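Long-range contact in ethylbenzene dehydrogenase alpha-subunit (Aromatoleum aromaticum, PDB 2IVF), which is the large, cofactor-bearing subunit of a molybdenum enzyme of the molybdopterin oxidoreductase family, holding two pterin guanine dinucleotides and an iron-sulfur cluster: residues 635-647 against 920-932. Residues are numbered along the deposited sequence; the frame is centred on the assembly and turned at random.
Sequences LETRMSSSAMYAD and FWDAHQYKGWKPY. With MD1 (phosphoric acid 4-(2-amino-4-oxo-3,4,5,6,-tetrahydro-pteridin-6-yl)-2-hydroxy-3,4-dimercapto-but-3-en-yl ester guanylate ester), chain N.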
loop_
_atom_site.group_PDB
_atom_site.type_symbol
_atom_site.label_atom_id
_atom_site.label_comp_id
_atom_site.label_asym_id
_atom_site.label_seq_id
_atom_site.Cartn_x
_atom_site.Cartn_y
_atom_site.Cartn_z
ATOM N N LEU A 635 -12.302 -20.446 3.391
ATOM C CA LEU A 635 -10.931 -20.898 3.369
ATOM C C LEU A 635 -10.095 -19.658 3.515
ATOM O O LEU A 635 -9.890 -18.922 2.542
ATOM C CB LEU A 635 -10.591 -21.604 2.078
ATOM C CG LEU A 635 -10.990 -23.062 2.007
ATOM C CD1 LEU A 635 -12.464 -23.139 1.822
ATOM C CD2 LEU A 635 -10.233 -23.773 0.849
ATOM N N GLU A 636 -9.646 -19.424 4.746
ATOM C CA GLU A 636 -9.001 -18.179 5.099
ATOM C C GLU A 636 -7.717 -18.337 5.863
ATOM O O GLU A 636 -7.494 -19.300 6.615
ATOM C CB GLU A 636 -9.984 -17.327 5.931
ATOM C CG GLU A 636 -10.725 -16.249 5.167
ATOM C CD GLU A 636 -9.898 -15.115 4.642
ATOM O OE1 GLU A 636 -8.644 -15.050 4.840
ATOM O OE2 GLU A 636 -10.538 -14.245 4.008
ATOM N N THR A 637 -6.862 -17.350 5.692
ATOM C CA THR A 637 -5.706 -17.164 6.530
ATOM C C THR A 637 -6.013 -16.187 7.642
ATOM O O THR A 637 -5.317 -16.145 8.659
ATOM C CB THR A 637 -4.552 -16.569 5.723
ATOM O OG1 THR A 637 -5.024 -15.399 5.058
ATOM C CG2 THR A 637 -4.057 -17.583 4.694
ATOM N N ARG A 638 -7.070 -15.412 7.448
ATOM C CA ARG A 638 -7.299 -14.230 8.218
ATOM C C ARG A 638 -8.804 -14.134 8.569
ATOM O O ARG A 638 -9.671 -14.608 7.818
ATOM C CB ARG A 638 -6.816 -13.061 7.350
ATOM C CG ARG A 638 -6.923 -11.672 7.877
ATOM C CD ARG A 638 -6.647 -10.651 6.745
ATOM N NE ARG A 638 -7.846 -10.538 5.933
ATOM C CZ ARG A 638 -8.839 -9.684 6.166
ATOM N NH1 ARG A 638 -8.798 -8.819 7.181
ATOM N NH2 ARG A 638 -9.892 -9.728 5.403
ATOM N N MET A 639 -9.106 -13.562 9.731
ATOM C CA MET A 639 -10.498 -13.389 10.132
ATOM C C MET A 639 -11.063 -12.142 9.457
ATOM O O MET A 639 -11.054 -11.028 10.007
ATOM C CB MET A 639 -10.689 -13.363 11.638
ATOM C CG MET A 639 -12.141 -13.307 12.006
ATOM S SD MET A 639 -13.055 -14.791 11.529
ATOM C CE MET A 639 -12.558 -15.972 12.764
ATOM N N SER A 640 -11.493 -12.340 8.212
ATOM C CA SER A 640 -12.110 -11.271 7.428
ATOM C C SER A 640 -13.468 -10.953 7.983
ATOM O O SER A 640 -14.039 -11.736 8.712
ATOM C CB SER A 640 -12.250 -11.690 5.954
ATOM O OG SER A 640 -13.225 -12.683 5.792
ATOM N N SER A 641 -13.985 -9.786 7.616
ATOM C CA SER A 641 -15.305 -9.405 8.025
ATOM C C SER A 641 -16.323 -10.404 7.529
ATOM O O SER A 641 -17.294 -10.711 8.247
ATOM C CB SER A 641 -15.633 -7.990 7.530
ATOM O OG SER A 641 -15.637 -7.942 6.139
ATOM N N SER A 642 -16.116 -10.949 6.322
ATOM C CA SER A 642 -17.080 -11.940 5.789
ATOM C C SER A 642 -17.000 -13.304 6.476
ATOM O O SER A 642 -18.034 -13.965 6.665
ATOM C CB SER A 642 -16.975 -12.093 4.256
ATOM O OG SER A 642 -17.049 -10.817 3.635
ATOM N N ALA A 643 -15.786 -13.731 6.814
ATOM C CA ALA A 643 -15.555 -14.961 7.575
ATOM C C ALA A 643 -16.241 -14.930 8.926
ATOM O O ALA A 643 -16.625 -15.967 9.453
ATOM C CB ALA A 643 -14.014 -15.228 7.745
ATOM N N MET A 644 -16.398 -13.734 9.498
ATOM C CA MET A 644 -17.125 -13.583 10.754
ATOM C C MET A 644 -18.565 -14.043 10.661
ATOM O O MET A 644 -19.187 -14.336 11.673
ATOM C CB MET A 644 -17.005 -12.152 11.271
ATOM C CG MET A 644 -15.592 -11.883 11.827
ATOM S SD MET A 644 -15.285 -12.826 13.332
ATOM C CE MET A 644 -16.417 -12.060 14.517
ATOM N N TYR A 645 -19.106 -14.107 9.449
ATOM C CA TYR A 645 -20.466 -14.573 9.248
ATOM C C TYR A 645 -20.551 -16.009 8.784
ATOM O O TYR A 645 -21.641 -16.528 8.564
ATOM C CB TYR A 645 -21.169 -13.706 8.207
ATOM C CG TYR A 645 -21.406 -12.325 8.674
ATOM C CD1 TYR A 645 -20.416 -11.383 8.547
ATOM C CD2 TYR A 645 -22.615 -11.950 9.284
ATOM C CE1 TYR A 645 -20.601 -10.108 8.981
ATOM C CE2 TYR A 645 -22.802 -10.631 9.717
ATOM C CZ TYR A 645 -21.760 -9.730 9.537
ATOM O OH TYR A 645 -21.840 -8.399 9.934
ATOM N N ALA A 646 -19.417 -16.666 8.675
ATOM C CA ALA A 646 -19.386 -18.036 8.213
ATOM C C ALA A 646 -19.848 -19.009 9.288
ATOM O O ALA A 646 -19.858 -18.714 10.497
ATOM C CB ALA A 646 -17.958 -18.391 7.773
ATOM N N ASP A 647 -20.239 -20.189 8.843
ATOM C CA ASP A 647 -20.540 -21.279 9.719
ATOM C C ASP A 647 -19.302 -22.052 10.061
ATOM O O ASP A 647 -19.214 -22.585 11.152
ATOM C CB ASP A 647 -21.555 -22.196 9.069
ATOM C CG ASP A 647 -22.792 -21.453 8.655
ATOM O OD1 ASP A 647 -23.351 -20.683 9.483
ATOM O OD2 ASP A 647 -23.192 -21.635 7.496
ATOM N N PHE A 920 -10.525 1.738 0.252
ATOM C CA PHE A 920 -11.383 0.812 0.988
ATOM C C PHE A 920 -10.778 0.219 2.227
ATOM O O PHE A 920 -9.550 0.177 2.392
ATOM C CB PHE A 920 -12.007 -0.257 0.089
ATOM C CG PHE A 920 -11.045 -1.215 -0.529
ATOM C CD1 PHE A 920 -10.431 -2.175 0.239
ATOM C CD2 PHE A 920 -10.818 -1.208 -1.889
ATOM C CE1 PHE A 920 -9.590 -3.088 -0.326
ATOM C CE2 PHE A 920 -9.959 -2.140 -2.475
ATOM C CZ PHE A 920 -9.382 -3.081 -1.712
ATOM N N TRP A 921 -11.664 -0.245 3.109
ATOM C CA TRP A 921 -11.303 -0.830 4.389
ATOM C C TRP A 921 -12.134 -2.091 4.571
ATOM O O TRP A 921 -13.199 -2.248 3.923
ATOM C CB TRP A 921 -11.632 0.157 5.522
ATOM C CG TRP A 921 -10.865 1.445 5.368
ATOM C CD1 TRP A 921 -11.318 2.601 4.817
ATOM C CD2 TRP A 921 -9.495 1.665 5.702
ATOM N NE1 TRP A 921 -10.326 3.577 4.839
ATOM C CE2 TRP A 921 -9.196 3.023 5.386
ATOM C CE3 TRP A 921 -8.521 0.889 6.318
ATOM C CZ2 TRP A 921 -7.938 3.577 5.582
ATOM C CZ3 TRP A 921 -7.288 1.432 6.511
ATOM C CH2 TRP A 921 -6.992 2.754 6.143
ATOM N N ASP A 922 -11.684 -2.993 5.439
ATOM C CA ASP A 922 -12.490 -4.171 5.700
ATOM C C ASP A 922 -13.651 -3.754 6.549
ATOM O O ASP A 922 -13.530 -2.837 7.349
ATOM C CB ASP A 922 -11.654 -5.252 6.381
ATOM C CG ASP A 922 -12.191 -6.653 6.158
ATOM O OD1 ASP A 922 -13.359 -6.841 5.707
ATOM O OD2 ASP A 922 -11.412 -7.573 6.525
ATOM N N ALA A 923 -14.783 -4.441 6.401
ATOM C CA ALA A 923 -16.036 -4.007 7.036
ATOM C C ALA A 923 -16.023 -3.958 8.567
ATOM O O ALA A 923 -16.644 -3.070 9.158
ATOM C CB ALA A 923 -17.198 -4.822 6.550
ATOM N N HIS A 924 -15.302 -4.880 9.215
ATOM C CA HIS A 924 -15.276 -4.909 10.680
ATOM C C HIS A 924 -14.246 -3.926 11.261
ATOM O O HIS A 924 -13.922 -3.941 12.484
ATOM C CB HIS A 924 -15.140 -6.334 11.226
ATOM C CG HIS A 924 -13.948 -7.096 10.735
ATOM N ND1 HIS A 924 -13.099 -6.626 9.754
ATOM C CD2 HIS A 924 -13.494 -8.328 11.070
ATOM C CE1 HIS A 924 -12.160 -7.525 9.530
ATOM N NE2 HIS A 924 -12.374 -8.564 10.316
ATOM N N GLN A 925 -13.717 -3.057 10.396
ATOM C CA GLN A 925 -12.966 -1.880 10.857
ATOM C C GLN A 925 -13.863 -0.661 11.097
ATOM O O GLN A 925 -13.395 0.402 11.561
ATOM C CB GLN A 925 -11.897 -1.479 9.847
ATOM C CG GLN A 925 -10.892 -2.562 9.534
ATOM C CD GLN A 925 -9.800 -2.062 8.631
ATOM O OE1 GLN A 925 -9.808 -2.313 7.397
ATOM N NE2 GLN A 925 -8.848 -1.361 9.221
ATOM N N TYR A 926 -15.157 -0.812 10.814
ATOM C CA TYR A 926 -16.092 0.259 10.951
ATOM C C TYR A 926 -17.071 -0.004 12.072
ATOM O O TYR A 926 -17.474 -1.149 12.332
ATOM C CB TYR A 926 -16.996 0.388 9.723
ATOM C CG TYR A 926 -16.359 0.779 8.419
ATOM C CD1 TYR A 926 -15.674 -0.171 7.645
ATOM C CD2 TYR A 926 -16.527 2.049 7.904
ATOM C CE1 TYR A 926 -15.143 0.155 6.428
ATOM C CE2 TYR A 926 -15.979 2.395 6.686
ATOM C CZ TYR A 926 -15.344 1.447 5.935
ATOM O OH TYR A 926 -14.848 1.787 4.707
ATOM N N LYS A 927 -17.528 1.095 12.656
ATOM C CA LYS A 927 -18.580 1.043 13.661
ATOM C C LYS A 927 -19.804 0.358 13.094
ATOM O O LYS A 927 -20.238 0.643 11.976
ATOM C CB LYS A 927 -18.915 2.455 14.149
ATOM C CG LYS A 927 -17.804 3.029 15.002
ATOM C CD LYS A 927 -18.060 4.474 15.445
ATOM C CE LYS A 927 -16.770 5.079 16.057
ATOM N NZ LYS A 927 -16.920 6.395 16.737
ATOM N N GLY A 928 -20.295 -0.625 13.827
ATOM C CA GLY A 928 -21.455 -1.399 13.413
ATOM C C GLY A 928 -21.115 -2.296 12.239
ATOM O O GLY A 928 -22.008 -2.924 11.675
ATOM N N TRP A 929 -19.829 -2.374 11.891
ATOM C CA TRP A 929 -19.382 -3.090 10.689
ATOM C C TRP A 929 -20.140 -2.674 9.421
ATOM O O TRP A 929 -20.384 -3.495 8.518
ATOM C CB TRP A 929 -19.512 -4.610 10.827
ATOM C CG TRP A 929 -18.800 -5.210 11.951
ATOM C CD1 TRP A 929 -18.359 -4.610 13.077
ATOM C CD2 TRP A 929 -18.534 -6.601 12.102
ATOM N NE1 TRP A 929 -17.766 -5.540 13.905
ATOM C CE2 TRP A 929 -17.866 -6.769 13.324
ATOM C CE3 TRP A 929 -18.739 -7.711 11.284
ATOM C CZ2 TRP A 929 -17.436 -8.024 13.785
ATOM C CZ3 TRP A 929 -18.308 -8.956 11.735
ATOM C CH2 TRP A 929 -17.658 -9.093 12.968
ATOM N N LYS A 930 -20.449 -1.391 9.322
ATOM C CA LYS A 930 -21.072 -0.847 8.130
ATOM C C LYS A 930 -19.965 -0.100 7.359
ATOM O O LYS A 930 -19.635 1.032 7.688
ATOM C CB LYS A 930 -22.178 0.066 8.530
ATOM C CG LYS A 930 -23.396 -0.706 9.132
ATOM C CD LYS A 930 -24.311 0.166 9.914
ATOM C CE LYS A 930 -25.015 1.223 9.115
ATOM N NZ LYS A 930 -26.072 1.883 9.961
ATOM N N PRO A 931 -19.452 -0.711 6.284
ATOM C CA PRO A 931 -18.391 -0.039 5.576
ATOM C C PRO A 931 -18.947 1.025 4.659
ATOM O O PRO A 931 -20.133 1.063 4.398
ATOM C CB PRO A 931 -17.744 -1.172 4.782
ATOM C CG PRO A 931 -18.941 -1.978 4.401
ATOM C CD PRO A 931 -19.846 -1.959 5.601
ATOM N N TYR A 932 -18.103 1.899 4.130
ATOM C CA TYR A 932 -18.616 2.881 3.189
ATOM C C TYR A 932 -19.318 2.202 2.015
ATOM O O TYR A 932 -20.284 2.734 1.450
ATOM C CB TYR A 932 -17.503 3.809 2.721
ATOM C CG TYR A 932 -16.930 3.643 1.357
ATOM C CD1 TYR A 932 -15.841 2.774 1.108
ATOM C CD2 TYR A 932 -17.347 4.484 0.337
ATOM C CE1 TYR A 932 -15.248 2.698 -0.154
ATOM C CE2 TYR A 932 -16.773 4.424 -0.929
ATOM C CZ TYR A 932 -15.725 3.533 -1.180
ATOM O OH TYR A 932 -15.199 3.511 -2.440
HETATM P PB MD1 N . -11.457 -9.262 -2.292
HETATM O O3B MD1 N . -10.398 -8.777 -1.222
HETATM O O1B MD1 N . -10.757 -10.208 -3.199
HETATM O O2B MD1 N . -12.780 -9.557 -1.697
HETATM O O3A MD1 N . -11.687 -7.926 -3.115
HETATM C C10 MD1 N . -10.897 -7.572 -4.272
HETATM C C11 MD1 N . -11.347 -6.159 -4.604
HETATM O O11 MD1 N . -10.646 -5.330 -3.616
HETATM C C12 MD1 N . -10.872 -5.767 -5.977
HETATM S S12 MD1 N . -9.641 -6.635 -6.789
HETATM C C13 MD1 N . -11.360 -4.650 -6.607
HETATM S S13 MD1 N . -10.808 -4.154 -8.123
HETATM C C14 MD1 N . -12.428 -3.807 -6.023
HETATM N N15 MD1 N . -12.145 -2.438 -5.753
HETATM C C16 MD1 N . -13.045 -1.640 -5.096
HETATM C C15 MD1 N . -12.740 -0.297 -4.985
HETATM O O14 MD1 N . -11.683 0.182 -5.476
HETATM N N17 MD1 N . -13.624 0.430 -4.255
HETATM C C17 MD1 N . -14.788 -0.134 -3.730
HETATM N N16 MD1 N . -15.592 0.679 -3.058
HETATM N N18 MD1 N . -15.074 -1.435 -3.901
HETATM C C20 MD1 N . -14.225 -2.178 -4.577
HETATM N N8 MD1 N . -14.533 -3.483 -4.797
HETATM C C7 MD1 N . -13.674 -4.434 -5.448
HETATM P PA MD1 N . -10.245 -9.016 0.362
HETATM O O1A MD1 N . -8.792 -8.808 0.643
HETATM O O2A MD1 N . -11.203 -8.121 1.050
HETATM O "O5'" MD1 N . -10.653 -10.517 0.635
HETATM C "C5'" MD1 N . -9.741 -11.511 0.182
HETATM C "C4'" MD1 N . -9.462 -12.460 1.274
HETATM O "O4'" MD1 N . -8.427 -13.281 0.748
HETATM C "C1'" MD1 N . -7.683 -13.692 1.896
HETATM N N9 MD1 N . -6.339 -14.205 1.596
HETATM C C4 MD1 N . -6.032 -15.494 1.631
HETATM N N3 MD1 N . -6.819 -16.562 1.900
HETATM C C2 MD1 N . -6.310 -17.794 1.868
HETATM N N2 MD1 N . -7.095 -18.874 2.122
HETATM N N1 MD1 N . -4.955 -17.931 1.638
HETATM C C6 MD1 N . -4.100 -16.892 1.361
HETATM O O6 MD1 N . -2.922 -17.132 1.100
HETATM C C5 MD1 N . -4.661 -15.605 1.345
HETATM N N7 MD1 N . -4.187 -14.379 1.155
HETATM C C8 MD1 N . -5.218 -13.541 1.299
HETATM C "C2'" MD1 N . -7.567 -12.434 2.750
HETATM O "O2'" MD1 N . -7.341 -12.705 4.155
HETATM C "C3'" MD1 N . -8.881 -11.691 2.468
HETATM O "O3'" MD1 N . -9.798 -11.760 3.590
#
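Arg638 meets Asp922 end-on: NH1 and NH2 both donate to the one oxygen OD2, NH2 at 2.9 Å, in a salt bridge. OD2 lies almost in the guanidinium plane, and the carboxylate is turned 45° from that plane. With both nitrogens on OD2, OD1 serves other donors. Ser641 OG donates to Asp922 OD1 at 2.6 Å, meeting that oxygen on its syn side, and Ala923 N reaches it on the anti side; both come from the same face of the carboxylate. Asn609 adds to this network, its ND2 bonding Asp922 OD1 and its OD1 pairing with Ser641 OG.

Arg638 links this buried charge pair to MD1. The bend of its chain at chi3 (79°) brings NE to 2.8 Å from the ribose O2' of MD1, while NH2 donates to O3'. Glu636 and Arg638 between them hold both ribose hydroxyls, Glu636 OE1 and OE2 accepting from O2' and O3'.

Beside these polar contacts, His924 NE2 donates nearly straight (164°) to Met639 O at 2.8 Å, which fixes the ring's rotation. Ser641 CB then sits over one face, 3.8 Å from the ring centroid in a CH-pi contact.

Contacts are less directional around Trp929, which is also buried. Met644 CB lies at the edge of the indole, 3.5 Å from Trp929 CZ3, and Tyr645 passes obliquely, with ring centroids 5.8 Å apart. Trp929 NE1 bonds to Val111 O of the beta-subunit. The solvent side is the adjoining turn, where Lys927 is exposed and Gly928 and Lys930 partly so.

In the fold, the loop after strand 631-636 joins the one between strands 915-917 and 969-975 around MD1. Helix 610-613 packs on Ser641, Tyr645 and Asp922, and strand 158-160 touches Met639 and Met644.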